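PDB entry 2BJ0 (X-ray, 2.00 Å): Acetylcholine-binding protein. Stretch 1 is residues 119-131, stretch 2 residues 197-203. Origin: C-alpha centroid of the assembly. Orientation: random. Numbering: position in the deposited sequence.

Stretch 1 (119-131) RFTCDLINVDTEP
Stretch 2, residues 197-203: TFAFRKK

The contact is held by two hydrogen bonds, and both take their acceptor from the loop backbone. Lys 202 N donates to Val 127 O at 2.9 Å with an N-H...O angle of 157°, a near-straight bond that fixes the register: the CA atoms of Val 127 and Arg 201 lie 4.8 Å apart, those of Asp 128 and Lys 202 5.5 Å. The same carbonyl also receives a CA-H...O contact, Arg 201 CA to Val 127 O at 3.2 Å, so one oxygen engages two successive strand residues. The second bond runs from Arg 201 NH1 to Glu 130 O, 3.0 Å and 138°, with the oxygen near the guanidinium plane. Arg 201 reaches it through chi1 p (62°), then t, t and a chi4 of -136°, while its NE is satisfied elsewhere in the structure. The carboxylate of Glu 130 adds only proximity of charge: Glu 130 OE1 stands 4.2 Å from Arg 201 NH1 but well out of the guanidinium plane, so no N-H points at it.

Two overlapping type I turns, Leu 124 to Val 127 and Asn 126 to Thr 129, carry Val 127 O; Glu 130 O follows just after them. Val 127 N bonds to Leu 124 O at 3.1 Å, and Thr 129 N to Asn 126 O at 3.2 Å; Thr 129 OG1, with chi1 p, donates to that same Asn 126 O at 2.8 Å. Asp 123, just before the first turn, accepts Ile 125 N on OD1 at 3.1 Å. Phi/psi runs -59/-32 at Ile 125, -103/21 at Asn 126, -71/-17 at Val 127 and -110/28 at Asp 128. Stretch 2 is strand, already under way at Thr 197, with phi/psi -143/163 at Arg 201 and -70/148 at Lys 202.

Packing centers on Val 127, which is buried, its CA-to-CB bond sideways to the strand and chi1 76°. Its CG2 lies 3.6 Å from Phe 200 CE2. The CA-to-CB bond of Phe 200 points away from the loop, yet chi1 79° and chi2 -75° bring its ring back, and Leu 124 CD2 (chi1 m, chi2 t) meets Phe 200 CZ at 3.9 Å. Val 127 CG1 also touches the aliphatic part of Lys 202, 3.8 Å from its CD; the CA-to-CB bond of Lys 202 points toward the loop, and the side chain has chi1 m, chi2 t and chi3 at 109°. Farther along, the buried rings of Phe 120 (chi1 58°) and Phe 198 (chi1 65°) meet edge to edge, CZ to CZ at 3.8 Å. Two backbone carbonyls, one in the turns and one after them, thus accept a main-chain and a side-chain donor, while Val 127 and Leu 124 pack on Phe 200 and the phenylalanine pair meets farther off.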

# COMPACT_ATOMS: atom_id res chain seq x y z
N ARG A 119 -8.94 15.21 -2.88
CA ARG A 119 -10.39 15.17 -2.85
C ARG A 119 -10.91 15.94 -1.64
O ARG A 119 -10.37 15.82 -0.54
CB ARG A 119 -10.88 13.71 -2.77
CG ARG A 119 -12.41 13.53 -2.98
CD ARG A 119 -12.90 12.08 -2.63
NE ARG A 119 -12.28 11.11 -3.53
CZ ARG A 119 -12.18 9.79 -3.32
NH1 ARG A 119 -12.67 9.24 -2.20
NH2 ARG A 119 -11.58 9.02 -4.23
N PHE A 120 -12.00 16.67 -1.84
CA PHE A 120 -12.56 17.50 -0.76
C PHE A 120 -14.01 17.86 -1.07
O PHE A 120 -14.45 17.68 -2.18
CB PHE A 120 -11.70 18.76 -0.58
CG PHE A 120 -11.58 19.59 -1.81
CD1 PHE A 120 -12.53 20.59 -2.08
CD2 PHE A 120 -10.55 19.37 -2.71
CE1 PHE A 120 -12.45 21.37 -3.25
CE2 PHE A 120 -10.46 20.12 -3.87
CZ PHE A 120 -11.41 21.14 -4.14
N THR A 121 -14.77 18.32 -0.07
CA THR A 121 -16.17 18.65 -0.32
C THR A 121 -16.31 20.10 -0.71
O THR A 121 -15.53 20.95 -0.29
CB THR A 121 -17.11 18.33 0.89
OG1 THR A 121 -16.78 19.18 1.98
CG2 THR A 121 -16.80 16.99 1.46
N CYS A 122 -17.34 20.37 -1.51
CA CYS A 122 -17.60 21.67 -2.06
C CYS A 122 -19.08 21.64 -2.39
O CYS A 122 -19.58 20.64 -2.89
CB CYS A 122 -16.80 21.86 -3.36
SG CYS A 122 -16.83 23.59 -3.99
N ASP A 123 -19.79 22.73 -2.07
CA ASP A 123 -21.17 22.91 -2.58
C ASP A 123 -21.21 23.18 -4.09
O ASP A 123 -20.80 24.26 -4.55
CB ASP A 123 -21.87 24.05 -1.81
CG ASP A 123 -23.36 24.06 -2.01
OD1 ASP A 123 -23.86 23.44 -2.97
OD2 ASP A 123 -24.12 24.69 -1.24
N LEU A 124 -21.68 22.20 -4.86
CA LEU A 124 -21.70 22.30 -6.32
C LEU A 124 -23.05 22.71 -6.92
O LEU A 124 -23.32 22.52 -8.10
CB LEU A 124 -21.19 21.00 -6.98
CG LEU A 124 -19.75 20.62 -6.58
CD1 LEU A 124 -19.36 19.32 -7.25
CD2 LEU A 124 -18.78 21.76 -6.91
N ILE A 125 -23.91 23.30 -6.11
CA ILE A 125 -25.24 23.62 -6.61
C ILE A 125 -25.13 24.55 -7.83
O ILE A 125 -25.95 24.48 -8.73
CB ILE A 125 -26.09 24.21 -5.45
CG1 ILE A 125 -27.58 24.16 -5.81
CG2 ILE A 125 -25.58 25.59 -5.05
CD1 ILE A 125 -28.50 24.21 -4.60
N ASN A 126 -24.11 25.39 -7.87
CA ASN A 126 -23.99 26.34 -8.96
C ASN A 126 -22.96 25.99 -10.02
O ASN A 126 -22.54 26.89 -10.77
CB ASN A 126 -23.68 27.75 -8.42
CG ASN A 126 -24.85 28.37 -7.68
OD1 ASN A 126 -24.66 29.16 -6.74
ND2 ASN A 126 -26.06 28.02 -8.08
N VAL A 127 -22.57 24.72 -10.12
CA VAL A 127 -21.44 24.33 -10.98
C VAL A 127 -21.80 24.47 -12.44
O VAL A 127 -20.93 24.49 -13.33
CB VAL A 127 -20.90 22.89 -10.66
CG1 VAL A 127 -21.81 21.81 -11.19
CG2 VAL A 127 -19.48 22.70 -11.18
N ASP A 128 -23.10 24.54 -12.70
CA ASP A 128 -23.58 24.60 -14.05
C ASP A 128 -24.17 25.96 -14.44
O ASP A 128 -25.04 26.05 -15.31
CB ASP A 128 -24.54 23.44 -14.34
CG ASP A 128 -24.71 23.18 -15.83
OD1 ASP A 128 -23.84 23.62 -16.62
OD2 ASP A 128 -25.69 22.55 -16.31
N THR A 129 -23.69 27.03 -13.80
CA THR A 129 -24.10 28.39 -14.10
C THR A 129 -22.87 29.16 -14.54
O THR A 129 -21.74 28.65 -14.40
CB THR A 129 -24.75 29.07 -12.87
OG1 THR A 129 -23.78 29.20 -11.81
CG2 THR A 129 -25.87 28.19 -12.26
N GLU A 130 -23.06 30.37 -15.08
CA GLU A 130 -21.94 31.17 -15.62
C GLU A 130 -20.89 31.56 -14.58
O GLU A 130 -19.70 31.60 -14.93
CB GLU A 130 -22.42 32.46 -16.32
CG GLU A 130 -23.80 32.39 -16.95
CD GLU A 130 -23.78 32.00 -18.41
OE1 GLU A 130 -22.72 31.50 -18.88
OE2 GLU A 130 -24.83 32.18 -19.10
N PRO A 131 -21.28 31.90 -13.35
CA PRO A 131 -20.29 32.19 -12.31
C PRO A 131 -19.68 30.91 -11.72
O PRO A 131 -18.58 30.96 -11.19
CB PRO A 131 -21.09 32.97 -11.25
CG PRO A 131 -22.41 33.27 -11.90
CD PRO A 131 -22.65 32.10 -12.83
N THR A 197 -8.45 29.38 -3.30
CA THR A 197 -9.83 29.57 -3.67
C THR A 197 -9.92 29.58 -5.20
O THR A 197 -9.17 30.30 -5.85
CB THR A 197 -10.38 30.89 -3.06
OG1 THR A 197 -10.34 30.79 -1.63
CG2 THR A 197 -11.84 31.04 -3.36
N PHE A 198 -10.79 28.75 -5.76
CA PHE A 198 -10.99 28.76 -7.19
C PHE A 198 -12.46 28.66 -7.53
O PHE A 198 -13.27 28.20 -6.71
CB PHE A 198 -10.11 27.70 -7.91
CG PHE A 198 -10.45 26.27 -7.57
CD1 PHE A 198 -9.90 25.66 -6.45
CD2 PHE A 198 -11.32 25.54 -8.38
CE1 PHE A 198 -10.23 24.32 -6.15
CE2 PHE A 198 -11.65 24.19 -8.08
CZ PHE A 198 -11.11 23.61 -6.97
N ALA A 199 -12.82 29.18 -8.70
CA ALA A 199 -14.15 29.05 -9.24
C ALA A 199 -14.06 28.28 -10.54
O ALA A 199 -13.18 28.52 -11.34
CB ALA A 199 -14.75 30.44 -9.50
N PHE A 200 -14.98 27.35 -10.75
CA PHE A 200 -15.02 26.58 -11.97
C PHE A 200 -16.46 26.25 -12.37
O PHE A 200 -17.35 26.27 -11.54
CB PHE A 200 -14.19 25.29 -11.82
CG PHE A 200 -14.88 24.18 -11.06
CD1 PHE A 200 -15.03 24.24 -9.68
CD2 PHE A 200 -15.34 23.05 -11.73
CE1 PHE A 200 -15.66 23.21 -8.99
CE2 PHE A 200 -15.96 22.01 -11.05
CZ PHE A 200 -16.13 22.09 -9.69
N ARG A 201 -16.68 25.89 -13.63
CA ARG A 201 -18.01 25.52 -14.07
C ARG A 201 -17.93 24.37 -15.09
O ARG A 201 -16.86 24.10 -15.58
CB ARG A 201 -18.73 26.75 -14.67
CG ARG A 201 -18.03 27.33 -15.89
CD ARG A 201 -18.86 28.31 -16.73
NE ARG A 201 -18.09 28.76 -17.89
CZ ARG A 201 -18.03 30.02 -18.31
NH1 ARG A 201 -18.69 30.97 -17.66
NH2 ARG A 201 -17.28 30.33 -19.36
N LYS A 202 -19.04 23.67 -15.35
CA LYS A 202 -19.07 22.65 -16.41
C LYS A 202 -18.99 23.33 -17.80
O LYS A 202 -19.47 24.44 -17.96
CB LYS A 202 -20.32 21.77 -16.29
CG LYS A 202 -20.46 21.08 -14.94
CD LYS A 202 -21.78 20.38 -14.75
CE LYS A 202 -21.60 18.86 -14.77
NZ LYS A 202 -22.68 18.08 -14.02
N LYS A 203 -18.38 22.68 -18.79
CA LYS A 203 -18.34 23.24 -20.15
C LYS A 203 -19.68 23.09 -20.85
O LYS A 203 -20.46 22.18 -20.51
CB LYS A 203 -17.26 22.58 -21.01
CG LYS A 203 -15.88 22.86 -20.56
CD LYS A 203 -14.90 22.69 -21.68
CE LYS A 203 -13.53 23.14 -21.20
NZ LYS A 203 -12.94 24.17 -22.07